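PDB 3IF6: OXA-46 oxacillinase from Pseudomonas aeruginosa, which probably hydrolyses beta-lactam antibiotics to substituted beta-amino acids, as a class D serine beta-lactamase. Local coordinates for residues Val26-Trp31 with Arg258-Leu263; Ala43-Asp48 with His54-Phe59. All coordinates share one frame; numbering follows the deposited sequence.

Interaction 1 (Val26-Trp31 with Arg258-Leu263); sequences VIRSDW and RSIDAL
Arg28 O accepts a backbone hydrogen bond from Trp31 N at 2.7 Å and closes a type I beta turn. The turn puts two side chains of residues 26-31 against Ile260. The Arg28 side chain runs alongside one face of the Trp31 indole. Its CG lies 3.4 Å above the ring plane of Trp31, displaced toward the rim. Further out, Trp31 NE1 sits 3.6 Å above the guanidinium plane of Arg28, over its centre. A salt bridge restrains the guanidinium: Arg28 NH1 is 2.7 Å from Asp30 OD2. As a hydrogen bond it is weak, bent to 122° at the hydrogen. The carboxylate carbon of Asp30 lies in the guanidinium plane, at its edge.

Ile260 supplies the other side of the contact through one methyl. With chi1 at 61°, CG1 takes the place between the backbone N and the carbonyl carbon, and CG2 branches off beside the backbone N. Ile260 CG2 meets Trp31 CZ2 at 4.2 Å, arriving at the ring edge near its plane. The same methyl approaches Arg28 NH2 obliquely.

Ile260 directly follows helix 247-259, which a Schellman motif ends. Asp261, with positive phi, is its C-prime residue. Arg50 binds the carbonyl oxygens of Ile260 and Asp261. Trp31 also packs on Ile44, Ile46 and Ile256. The salt bridge stays within residues 26-31. Across the contact the Ile260 methyl meets the turn by van der Waals contact. The area is small, and the two ends of the chain are joined by a modest apolar touch beside a charged pair.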
# COMPACT_ATOMS: atom_id res chain seq x y z
N VAL B 26 20.12 -17.00 -13.30
CA VAL B 26 19.59 -18.30 -13.69
C VAL B 26 18.79 -18.14 -14.99
O VAL B 26 17.61 -17.72 -14.97
CB VAL B 26 18.67 -18.93 -12.60
CG1 VAL B 26 18.28 -20.34 -12.99
CG2 VAL B 26 19.34 -18.90 -11.21
N ILE B 27 19.43 -18.46 -16.11
CA ILE B 27 18.70 -18.54 -17.36
C ILE B 27 17.74 -19.73 -17.34
O ILE B 27 18.13 -20.86 -17.13
CB ILE B 27 19.61 -18.45 -18.63
CG1 ILE B 27 19.03 -19.30 -19.76
CG2 ILE B 27 21.05 -18.78 -18.32
CD1 ILE B 27 19.69 -20.68 -19.90
N ARG B 28 16.46 -19.43 -17.51
CA ARG B 28 15.44 -20.43 -17.31
C ARG B 28 14.70 -20.69 -18.63
O ARG B 28 13.49 -20.40 -18.78
CB ARG B 28 14.53 -19.98 -16.16
CG ARG B 28 13.84 -21.07 -15.39
CD ARG B 28 14.73 -21.72 -14.35
NE ARG B 28 14.06 -21.74 -13.06
CZ ARG B 28 13.11 -22.59 -12.69
NH1 ARG B 28 12.68 -23.54 -13.52
NH2 ARG B 28 12.58 -22.50 -11.46
N SER B 29 15.46 -21.23 -19.59
CA SER B 29 14.99 -21.84 -20.84
C SER B 29 13.71 -22.71 -20.75
O SER B 29 13.03 -22.92 -21.78
CB SER B 29 16.12 -22.69 -21.46
OG SER B 29 17.41 -22.08 -21.39
N ASP B 30 13.40 -23.23 -19.56
CA ASP B 30 12.17 -24.00 -19.33
C ASP B 30 11.02 -23.11 -18.83
O ASP B 30 10.00 -23.61 -18.34
CB ASP B 30 12.42 -25.05 -18.27
CG ASP B 30 12.81 -24.44 -16.95
OD1 ASP B 30 13.67 -23.54 -16.98
OD2 ASP B 30 12.27 -24.86 -15.89
N TRP B 31 11.22 -21.80 -18.87
CA TRP B 31 10.09 -20.90 -18.68
C TRP B 31 9.45 -20.66 -20.05
O TRP B 31 8.29 -20.26 -20.16
CB TRP B 31 10.47 -19.62 -17.92
CG TRP B 31 10.59 -19.80 -16.39
CD1 TRP B 31 10.19 -20.90 -15.65
CD2 TRP B 31 11.10 -18.85 -15.44
NE1 TRP B 31 10.44 -20.69 -14.31
CE2 TRP B 31 10.99 -19.44 -14.15
CE3 TRP B 31 11.63 -17.55 -15.54
CZ2 TRP B 31 11.41 -18.77 -12.98
CZ3 TRP B 31 12.05 -16.90 -14.39
CH2 TRP B 31 11.94 -17.51 -13.12
N ARG B 258 3.64 -18.01 -9.15
CA ARG B 258 3.10 -19.12 -8.36
C ARG B 258 4.00 -20.38 -8.34
O ARG B 258 4.16 -20.98 -7.29
CB ARG B 258 1.64 -19.45 -8.70
CG ARG B 258 0.61 -18.71 -7.79
CD ARG B 258 -0.87 -19.17 -7.96
NE ARG B 258 -1.31 -18.95 -9.33
CZ ARG B 258 -2.08 -17.96 -9.77
NH1 ARG B 258 -2.58 -17.06 -8.92
NH2 ARG B 258 -2.38 -17.88 -11.07
N SER B 259 4.61 -20.75 -9.47
CA SER B 259 5.53 -21.90 -9.51
C SER B 259 6.74 -21.76 -8.53
O SER B 259 7.08 -22.74 -7.84
CB SER B 259 6.00 -22.22 -10.94
OG SER B 259 6.90 -21.25 -11.43
N ILE B 260 7.35 -20.58 -8.43
CA ILE B 260 8.38 -20.35 -7.41
C ILE B 260 7.77 -20.01 -6.04
O ILE B 260 8.48 -19.60 -5.12
CB ILE B 260 9.43 -19.28 -7.81
CG1 ILE B 260 8.76 -17.91 -8.05
CG2 ILE B 260 10.27 -19.76 -9.02
CD1 ILE B 260 9.71 -16.79 -8.34
N ASP B 261 6.46 -20.20 -5.90
CA ASP B 261 5.77 -19.90 -4.64
C ASP B 261 5.88 -18.45 -4.19
O ASP B 261 6.13 -18.17 -3.00
CB ASP B 261 6.28 -20.81 -3.52
CG ASP B 261 5.20 -21.70 -2.97
OD1 ASP B 261 4.79 -21.45 -1.80
OD2 ASP B 261 4.75 -22.62 -3.71
N ALA B 262 5.72 -17.52 -5.13
CA ALA B 262 5.73 -16.11 -4.79
C ALA B 262 4.33 -15.47 -4.80
O ALA B 262 4.20 -14.26 -4.59
CB ALA B 262 6.72 -15.34 -5.67
N LEU B 263 3.29 -16.29 -5.02
CA LEU B 263 1.88 -15.87 -5.00
C LEU B 263 1.03 -16.93 -4.33
O LEU B 263 1.32 -18.12 -4.49
CB LEU B 263 1.32 -15.68 -6.41
CG LEU B 263 1.07 -14.33 -7.10
CD1 LEU B 263 0.19 -14.60 -8.30
CD2 LEU B 263 0.41 -13.27 -6.21

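Interaction 2 (Ala43-Asp48 with His54-Phe59); sequences AIVIAD and HTLSVF
Leu56 carries CG anti to its backbone N (chi1 -153°), and Val45 does the same with CG1 (179°). Both side chains stand on the same face of the sheet and cross obliquely. Leu56 leans toward the diagonal Val45, touching it with CD2. Val45 CG1 and Leu56 CD2 are modelled 3.3 Å apart, closer than two methyls normally sit, so the exact fit is doubtful. Ala47 CB also meets Leu56 CD2, at 4.0 Å. The backbones form an antiparallel hairpin. Ile46 and Ser57 make a hydrogen-bonded pair: Ile46 N gives to Ser57 O at 2.9 Å, and the return bond from Ser57 N to Ile46 O is weak. Asp48 and Thr55 form a second such pair, with Asp48 N 3.0 Å from Thr55 O and Thr55 N 3.2 Å from Asp48 O. A water donates to Ile46 O at 2.8 Å and is hydrogen-bonded to Ser57 OG at 3.0 Å. It thus bridges the strands on the face of Ile46 and Ser57. The Asp48 carboxylate turns to Arg50 in a salt bridge. Strand 229-238 bonds to the other edge of strand 42-48, and strand 26-27 flanks strand 55-58. Helices 61-64 and 168-179 cover the face of Val45 and Val58.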
# COMPACT_ATOMS: atom_id res chain seq x y z
N ALA B 43 9.56 -12.10 -22.71
CA ALA B 43 10.63 -12.25 -21.74
C ALA B 43 10.19 -11.86 -20.34
O ALA B 43 9.39 -10.96 -20.15
CB ALA B 43 11.86 -11.43 -22.16
N ILE B 44 10.76 -12.55 -19.35
CA ILE B 44 10.61 -12.16 -17.97
C ILE B 44 11.98 -12.15 -17.27
O ILE B 44 12.81 -13.02 -17.53
CB ILE B 44 9.60 -13.08 -17.23
CG1 ILE B 44 9.19 -12.48 -15.87
CG2 ILE B 44 10.15 -14.50 -17.12
CD1 ILE B 44 7.88 -13.03 -15.32
N VAL B 45 12.22 -11.15 -16.42
CA VAL B 45 13.25 -11.21 -15.41
C VAL B 45 12.55 -11.27 -14.06
O VAL B 45 11.78 -10.37 -13.70
CB VAL B 45 14.13 -9.97 -15.41
CG1 VAL B 45 15.16 -10.08 -14.31
CG2 VAL B 45 14.81 -9.78 -16.74
N ILE B 46 12.79 -12.32 -13.28
CA ILE B 46 12.44 -12.22 -11.87
C ILE B 46 13.58 -12.32 -10.84
O ILE B 46 14.26 -13.35 -10.73
CB ILE B 46 11.14 -12.97 -11.44
CG1 ILE B 46 11.30 -13.58 -10.05
CG2 ILE B 46 10.63 -13.92 -12.52
CD1 ILE B 46 11.84 -14.92 -10.04
N ALA B 47 13.75 -11.20 -10.11
CA ALA B 47 14.70 -11.06 -9.01
C ALA B 47 14.09 -11.46 -7.67
O ALA B 47 13.55 -10.62 -6.96
CB ALA B 47 15.20 -9.63 -8.95
N ASP B 48 14.26 -12.71 -7.28
CA ASP B 48 13.73 -13.20 -6.02
C ASP B 48 14.72 -13.01 -4.89
O ASP B 48 15.80 -13.54 -4.89
CB ASP B 48 13.34 -14.66 -6.15
CG ASP B 48 12.93 -15.22 -4.87
OD1 ASP B 48 13.24 -14.58 -3.88
OD2 ASP B 48 12.30 -16.26 -4.84
N HIS B 54 20.28 -13.77 -3.24
CA HIS B 54 19.43 -13.21 -4.28
C HIS B 54 19.62 -13.98 -5.60
O HIS B 54 20.69 -13.91 -6.22
CB HIS B 54 19.81 -11.74 -4.49
CG HIS B 54 19.63 -10.87 -3.27
ND1 HIS B 54 19.75 -9.50 -3.32
CD2 HIS B 54 19.31 -11.18 -1.99
CE1 HIS B 54 19.53 -9.00 -2.11
NE2 HIS B 54 19.27 -9.99 -1.29
N THR B 55 18.58 -14.69 -6.03
CA THR B 55 18.57 -15.32 -7.36
C THR B 55 17.94 -14.39 -8.40
O THR B 55 16.89 -13.82 -8.17
CB THR B 55 17.78 -16.63 -7.34
OG1 THR B 55 16.39 -16.35 -7.50
CG2 THR B 55 17.99 -17.38 -6.03
N LEU B 56 18.60 -14.25 -9.54
CA LEU B 56 18.13 -13.40 -10.62
C LEU B 56 17.78 -14.21 -11.87
O LEU B 56 18.58 -14.24 -12.80
CB LEU B 56 19.22 -12.40 -10.97
CG LEU B 56 18.83 -11.06 -11.57
CD1 LEU B 56 19.73 -10.71 -12.72
CD2 LEU B 56 17.39 -11.08 -12.02
N SER B 57 16.60 -14.84 -11.90
CA SER B 57 16.17 -15.64 -13.06
C SER B 57 15.65 -14.86 -14.29
O SER B 57 15.13 -13.73 -14.20
CB SER B 57 15.16 -16.71 -12.65
OG SER B 57 15.60 -17.43 -11.52
N VAL B 58 15.79 -15.49 -15.45
CA VAL B 58 15.46 -14.92 -16.75
C VAL B 58 14.93 -15.91 -17.75
O VAL B 58 14.83 -17.08 -17.50
CB VAL B 58 16.65 -14.31 -17.39
CG1 VAL B 58 16.25 -13.56 -18.57
CG2 VAL B 58 17.32 -13.43 -16.47
N PHE B 59 14.45 -15.37 -18.84
CA PHE B 59 14.09 -16.12 -20.01
C PHE B 59 14.47 -15.21 -21.15
O PHE B 59 14.26 -14.02 -21.07
CB PHE B 59 12.62 -16.40 -20.01
CG PHE B 59 12.13 -16.96 -21.26
CD1 PHE B 59 12.86 -17.85 -21.95
CD2 PHE B 59 10.93 -16.57 -21.76
CE1 PHE B 59 12.39 -18.35 -23.12
CE2 PHE B 59 10.46 -17.07 -22.92
CZ PHE B 59 11.18 -17.95 -23.60
O HOH W 1 14.90 -15.58 -9.22

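Interaction 2 is a buried strand pairing inside the mixed sheet. Interaction 1 is smaller, partly buried, and joins the two chain ends over the opposite face from helix 168-179. Interaction 2 relies on backbone hydrogen bonds, some of them weak, while interaction 1 depends on side-chain contact. They adjoin directly. Arg28 N to Val58 O and Val26 O to Val58 N, both 2.9 Å, are probable hydrogen bonds that add residues 26-28 to the hairpin's edge. Trp31 CH2 packs on Ser57 CB at 3.4 Å, and Ile260 packs on Ile46. Trp31 and Ile260 therefore rest on the sheet as well as on each other.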